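Local coordinates for protein octenoyl-CoA reductase/carboxylase (Streptomyces sp., PDB 4A0S) that probably catalyses the NADPH-dependent reductive carboxylation of 2-octenoyl-CoA, providing a branched extender unit for polyketide assembly in cinnabaramide biosynthesis, at residues E64-V69 with V120-G125; D23-L28 with A174-V179. All blocks are in the same frame, centred on the assembly; numbering follows the deposited sequence.

Contact 1: residues E64-V69 with V120-G125; sequences EVLVAV and VVVRTG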
loop_
_atom_site.group_PDB
_atom_site.type_symbol
_atom_site.label_atom_id
_atom_site.label_comp_id
_atom_site.label_asym_id
_atom_site.label_seq_id
_atom_site.Cartn_x
_atom_site.Cartn_y
_atom_site.Cartn_z
ATOM N N GLU A 64 15.852 -2.689 29.522
ATOM C CA GLU A 64 14.614 -3.013 30.212
ATOM C C GLU A 64 14.259 -2.024 31.288
ATOM O O GLU A 64 15.102 -1.279 31.771
ATOM C CB GLU A 64 14.700 -4.393 30.828
ATOM C CG GLU A 64 14.439 -5.504 29.846
ATOM C CD GLU A 64 14.802 -6.857 30.420
ATOM O OE1 GLU A 64 15.199 -6.928 31.601
ATOM O OE2 GLU A 64 14.708 -7.862 29.688
ATOM N N VAL A 65 12.995 -2.065 31.691
ATOM C CA VAL A 65 12.487 -1.180 32.704
ATOM C C VAL A 65 11.718 -2.026 33.686
ATOM O O VAL A 65 11.002 -2.941 33.292
ATOM C CB VAL A 65 11.568 -0.115 32.080
ATOM C CG1 VAL A 65 10.955 0.723 33.134
ATOM C CG2 VAL A 65 12.369 0.771 31.107
ATOM N N LEU A 66 11.926 -1.751 34.970
ATOM C CA LEU A 66 11.181 -2.447 35.986
ATOM C C LEU A 66 10.032 -1.538 36.291
ATOM O O LEU A 66 10.233 -0.384 36.637
ATOM C CB LEU A 66 12.029 -2.672 37.219
ATOM C CG LEU A 66 11.336 -3.429 38.345
ATOM C CD1 LEU A 66 10.968 -4.875 37.936
ATOM C CD2 LEU A 66 12.313 -3.404 39.500
ATOM N N VAL A 67 8.830 -2.067 36.154
ATOM C CA VAL A 67 7.623 -1.305 36.385
ATOM C C VAL A 67 6.996 -1.844 37.657
ATOM O O VAL A 67 6.882 -3.055 37.793
ATOM C CB VAL A 67 6.630 -1.511 35.212
ATOM C CG1 VAL A 67 5.279 -0.854 35.491
ATOM C CG2 VAL A 67 7.234 -0.989 33.926
ATOM N N ALA A 68 6.640 -0.949 38.587
ATOM C CA ALA A 68 5.767 -1.308 39.705
ATOM C C ALA A 68 4.395 -1.330 39.074
ATOM O O ALA A 68 3.865 -0.291 38.713
ATOM C CB ALA A 68 5.820 -0.258 40.824
ATOM N N VAL A 69 3.843 -2.523 38.911
ATOM C CA VAL A 69 2.605 -2.686 38.178
ATOM C C VAL A 69 1.411 -2.316 39.053
ATOM O O VAL A 69 1.164 -2.937 40.089
ATOM C CB VAL A 69 2.443 -4.119 37.673
ATOM C CG1 VAL A 69 1.134 -4.263 36.910
ATOM C CG2 VAL A 69 3.621 -4.511 36.795
ATOM N N VAL A 120 4.091 2.194 37.287
ATOM C CA VAL A 120 5.068 3.203 37.545
ATOM C C VAL A 120 6.457 2.638 37.318
ATOM O O VAL A 120 6.794 1.565 37.813
ATOM C CB VAL A 120 4.948 3.708 38.988
ATOM C CG1 VAL A 120 5.942 4.795 39.220
ATOM C CG2 VAL A 120 3.528 4.187 39.267
ATOM N N VAL A 121 7.256 3.377 36.559
ATOM C CA VAL A 121 8.634 3.013 36.352
ATOM C C VAL A 121 9.340 3.100 37.690
ATOM O O VAL A 121 9.193 4.087 38.413
ATOM C CB VAL A 121 9.299 3.953 35.336
ATOM C CG1 VAL A 121 10.757 3.619 35.188
ATOM C CG2 VAL A 121 8.570 3.871 33.991
ATOM N N VAL A 122 10.077 2.060 38.042
ATOM C CA VAL A 122 10.859 2.120 39.275
ATOM C C VAL A 122 12.363 2.000 39.008
ATOM O O VAL A 122 13.179 2.543 39.753
ATOM C CB VAL A 122 10.345 1.123 40.339
ATOM C CG1 VAL A 122 8.960 1.534 40.810
ATOM C CG2 VAL A 122 10.307 -0.291 39.791
ATOM N N ARG A 123 12.731 1.313 37.933
ATOM C CA ARG A 123 14.131 1.224 37.529
ATOM C C ARG A 123 14.213 1.147 36.024
ATOM O O ARG A 123 13.320 0.618 35.381
ATOM C CB ARG A 123 14.810 -0.017 38.123
ATOM C CG ARG A 123 14.959 -0.004 39.648
ATOM C CD ARG A 123 16.036 0.976 40.090
ATOM N NE ARG A 123 16.314 0.844 41.521
ATOM C CZ ARG A 123 15.548 1.325 42.499
ATOM N NH1 ARG A 123 14.407 1.976 42.244
ATOM N NH2 ARG A 123 15.917 1.128 43.749
ATOM N N THR A 124 15.297 1.666 35.471
ATOM C CA THR A 124 15.551 1.536 34.051
ATOM C C THR A 124 16.959 1.028 33.875
ATOM O O THR A 124 17.872 1.413 34.639
ATOM C CB THR A 124 15.446 2.892 33.325
ATOM O OG1 THR A 124 16.501 3.757 33.771
ATOM C CG2 THR A 124 14.107 3.560 33.589
ATOM N N GLY A 125 17.145 0.180 32.872
ATOM C CA GLY A 125 18.469 -0.289 32.508
ATOM C C GLY A 125 19.295 0.872 31.979
ATOM O O GLY A 125 18.743 1.912 31.589
#

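Contact 2: residues D23-L28 with A174-V179; sequences DTYLAL and AEYGVV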
loop_
_atom_site.group_PDB
_atom_site.type_symbol
_atom_site.label_atom_id
_atom_site.label_comp_id
_atom_site.label_asym_id
_atom_site.label_seq_id
_atom_site.Cartn_x
_atom_site.Cartn_y
_atom_site.Cartn_z
ATOM N N ASP A 23 13.936 -8.286 46.667
ATOM C CA ASP A 23 14.530 -9.522 46.163
ATOM C C ASP A 23 13.492 -10.391 45.490
ATOM O O ASP A 23 13.817 -11.220 44.637
ATOM C CB ASP A 23 15.112 -10.320 47.332
ATOM C CG ASP A 23 16.388 -9.721 47.859
ATOM O OD1 ASP A 23 16.937 -8.825 47.179
ATOM O OD2 ASP A 23 16.846 -10.150 48.940
ATOM N N THR A 24 12.253 -10.249 45.936
ATOM C CA THR A 24 11.155 -11.050 45.408
ATOM C C THR A 24 9.949 -10.162 45.219
ATOM O O THR A 24 9.888 -9.049 45.732
ATOM C CB THR A 24 10.754 -12.215 46.357
ATOM O OG1 THR A 24 10.111 -11.686 47.517
ATOM C CG2 THR A 24 11.969 -13.049 46.785
ATOM N N TYR A 25 8.975 -10.653 44.474
ATOM C CA TYR A 25 7.729 -9.938 44.384
ATOM C C TYR A 25 6.581 -10.891 44.206
ATOM O O TYR A 25 6.773 -12.024 43.768
ATOM C CB TYR A 25 7.773 -8.887 43.273
ATOM C CG TYR A 25 7.931 -9.434 41.887
ATOM C CD1 TYR A 25 9.192 -9.630 41.357
ATOM C CD2 TYR A 25 6.821 -9.733 41.097
ATOM C CE1 TYR A 25 9.367 -10.107 40.089
ATOM C CE2 TYR A 25 6.982 -10.230 39.802
ATOM C CZ TYR A 25 8.260 -10.414 39.313
ATOM O OH TYR A 25 8.471 -10.894 38.047
ATOM N N LEU A 26 5.392 -10.413 44.553
ATOM C CA LEU A 26 4.153 -11.179 44.397
ATOM C C LEU A 26 3.773 -11.269 42.920
ATOM O O LEU A 26 3.736 -10.266 42.198
ATOM C CB LEU A 26 3.030 -10.529 45.205
ATOM C CG LEU A 26 1.681 -11.247 45.318
ATOM C CD1 LEU A 26 1.871 -12.603 45.970
ATOM C CD2 LEU A 26 0.704 -10.404 46.122
ATOM N N ALA A 27 3.497 -12.477 42.467
ATOM C CA ALA A 27 3.181 -12.674 41.059
ATOM C C ALA A 27 2.170 -13.775 40.856
ATOM O O ALA A 27 2.242 -14.821 41.502
ATOM C CB ALA A 27 4.443 -12.998 40.281
ATOM N N LEU A 28 1.243 -13.523 39.937
ATOM C CA LEU A 28 0.399 -14.556 39.393
ATOM C C LEU A 28 1.286 -15.307 38.434
ATOM O O LEU A 28 1.833 -14.717 37.504
ATOM C CB LEU A 28 -0.789 -13.960 38.641
ATOM C CG LEU A 28 -1.861 -14.983 38.259
ATOM C CD1 LEU A 28 -2.644 -15.479 39.499
ATOM C CD2 LEU A 28 -2.775 -14.387 37.214
ATOM N N ALA A 174 1.377 -9.088 38.428
ATOM C CA ALA A 174 2.325 -9.173 39.520
ATOM C C ALA A 174 2.484 -7.761 40.002
ATOM O O ALA A 174 1.974 -6.838 39.378
ATOM C CB ALA A 174 3.665 -9.693 39.009
ATOM N N GLU A 175 3.220 -7.587 41.085
ATOM C CA GLU A 175 3.437 -6.266 41.628
ATOM C C GLU A 175 4.508 -5.543 40.827
ATOM O O GLU A 175 4.547 -4.326 40.815
ATOM C CB GLU A 175 3.813 -6.359 43.096
ATOM C CG GLU A 175 2.662 -6.891 43.958
ATOM C CD GLU A 175 2.766 -6.451 45.408
ATOM O OE1 GLU A 175 3.880 -6.424 45.949
ATOM O OE2 GLU A 175 1.726 -6.115 46.010
ATOM N N TYR A 176 5.356 -6.300 40.147
ATOM C CA TYR A 176 6.343 -5.706 39.260
ATOM C C TYR A 176 6.335 -6.448 37.976
ATOM O O TYR A 176 6.010 -7.632 37.937
ATOM C CB TYR A 176 7.755 -5.776 39.852
ATOM C CG TYR A 176 7.893 -4.964 41.098
ATOM C CD1 TYR A 176 7.623 -5.536 42.337
ATOM C CD2 TYR A 176 8.290 -3.627 41.054
ATOM C CE1 TYR A 176 7.735 -4.818 43.494
ATOM C CE2 TYR A 176 8.391 -2.881 42.225
ATOM C CZ TYR A 176 8.109 -3.504 43.445
ATOM O OH TYR A 176 8.181 -2.835 44.643
ATOM N N GLY A 177 6.741 -5.751 36.924
ATOM C CA GLY A 177 6.844 -6.334 35.597
ATOM C C GLY A 177 8.192 -5.890 35.073
ATOM O O GLY A 177 8.672 -4.800 35.409
ATOM N N VAL A 178 8.816 -6.752 34.282
ATOM C CA VAL A 178 10.052 -6.402 33.595
ATOM C C VAL A 178 9.710 -6.307 32.115
ATOM O O VAL A 178 9.147 -7.232 31.516
ATOM C CB VAL A 178 11.175 -7.425 33.839
ATOM C CG1 VAL A 178 12.383 -7.137 32.935
ATOM C CG2 VAL A 178 11.591 -7.407 35.309
ATOM N N VAL A 179 10.018 -5.156 31.538
ATOM C CA VAL A 179 9.624 -4.911 30.169
ATOM C C VAL A 179 10.774 -4.307 29.415
ATOM O O VAL A 179 11.619 -3.650 29.997
ATOM C CB VAL A 179 8.408 -3.959 30.095
ATOM C CG1 VAL A 179 7.310 -4.431 31.034
ATOM C CG2 VAL A 179 8.788 -2.506 30.454
#

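Contact 1: residues E64-V69 with V120-G125
Leu66 faces two residues of the opposing strand at once, Val122 and Arg123, forming a classic beta bulge in an antiparallel pair. Its carbonyl oxygen accepts both amides: Val122 N lies 2.8 Å from Leu66 O, nearly in line with the carbonyl bond, and Arg123 N reaches Leu66 O at 3.3 Å in the carbonyl plane, on a lone pair. Val122, the first of the two bulge residues, has a psi of -28°, far from extended. Thus Val65 pairs with Thr124 and Leu66 with Arg123, but Val67 pairs with Val121 and Ala68 with Val120. Gly125 N closes one end at 2.7 Å from Glu64 O; at the other, Ala68 and Val120 exchange two backbone bonds. The segment axes run at 140°, well short of exactly antiparallel.

Val122 also packs across the pair. A chi1 of -67° sets Val122 CG1 anti to the carbonyl carbon and leaves Val122 CG2 between the backbone N and that carbon, against Leu66 CG at 3.6 Å, while Val122 CG1 meets Ala68 CB, also at 3.6 Å. On the face bearing Val65 and Val67, the side chains of Val65 and Val121 cross at about a right angle, CG1 to CG1 3.6 Å. Val65 CG2 lies alongside Thr124 CG2. Arg123 bends at chi2, and its NH1 bonds to Val122 O with that oxygen in the guanidinium plane; the same group also holds Ile16 O and Ala19 O.

Strand 64-73 is central in this part of the GroES-like domain: its other edge bonds to strand 176-180, with Val67 paired to Gly177. Helix 2-8 covers Ala68, Val120 and Val122 with Val7, and strand 136-139 packs against Val67 and Val121.

Contact 2: residues D23-L28 with A174-V179
The Tyr25 ring carries Tyr176 CB over the centre of one face, a CH-pi contact 4.2 Å from the ring centroid, and receives Ala174 CB at its edge, 3.5 Å from Tyr25 CE2 and near the ring plane. Tyr176 turns its own ring edge toward that face of Tyr25. The two rings make an offset edge-to-face pair, with centroids of Tyr25 and Tyr176 6.0 Å apart and planes at 73°. The edge of Tyr176 in turn takes the start of the Tyr25 side chain, Tyr176 CD1 resting 3.5 Å from Tyr25 CB. A chi1 of 64° places Tyr25 CG between its own backbone N and carbonyl carbon, where it too lies close to Tyr176 CD1. Farther out on the ring, Tyr25 CE2 is 3.3 Å from Tyr176 O.

Beside the rings, the backbones meet at a single bridge between Ala27 and Ala174. Consistent with the small side chains, Ala27 CB and Ala174 CB come within 3.6 Å of each other. Next to the bridge, Glu175 N donates to Leu26 O at 2.9 Å. The aliphatic part of Glu175 then lies against Leu26, with Glu175 CG 3.9 Å from Leu26 CB.

Strand 54-56 lines the other edge of strand 24-31, bonding to it through Tyr25 with Val55, and Val112 touches Tyr25, Ala27 and Ala174. Tyr176 packs on Leu66 and Ala68 of the neighbouring strand in its own sheet and on Tyr25 of the other sheet.

Between the two segments the join therefore rests mainly on apolar and aromatic contacts, the tyrosines each placing a CB against the other's ring, with one backbone hydrogen bond, Glu175 N to Leu26 O, as its polar component.

In the fold
Contacts 1 and 2 have centres about 11 Å apart on the same side of the chain's centre, away from the NADP and acyl-CoA pockets. Along the chain the order is 23-28, 64-69, 120-125, 174-179, so the two segments of contact 2 enclose those of contact 1. Strands 64-73 and 176-180 are neighbours in one mixed sheet, and probable hydrogen bonds from Val65 N to Val179 O and from Val69 N to Glu175 O, each 2.7 Å, tie the contacts directly. Contact 1 is thus a pairing within this sheet, while contact 2 joins it to the small antiparallel sheet built on strand 24-31, so this first strand of the chain is packed against the sheet holding contact 1.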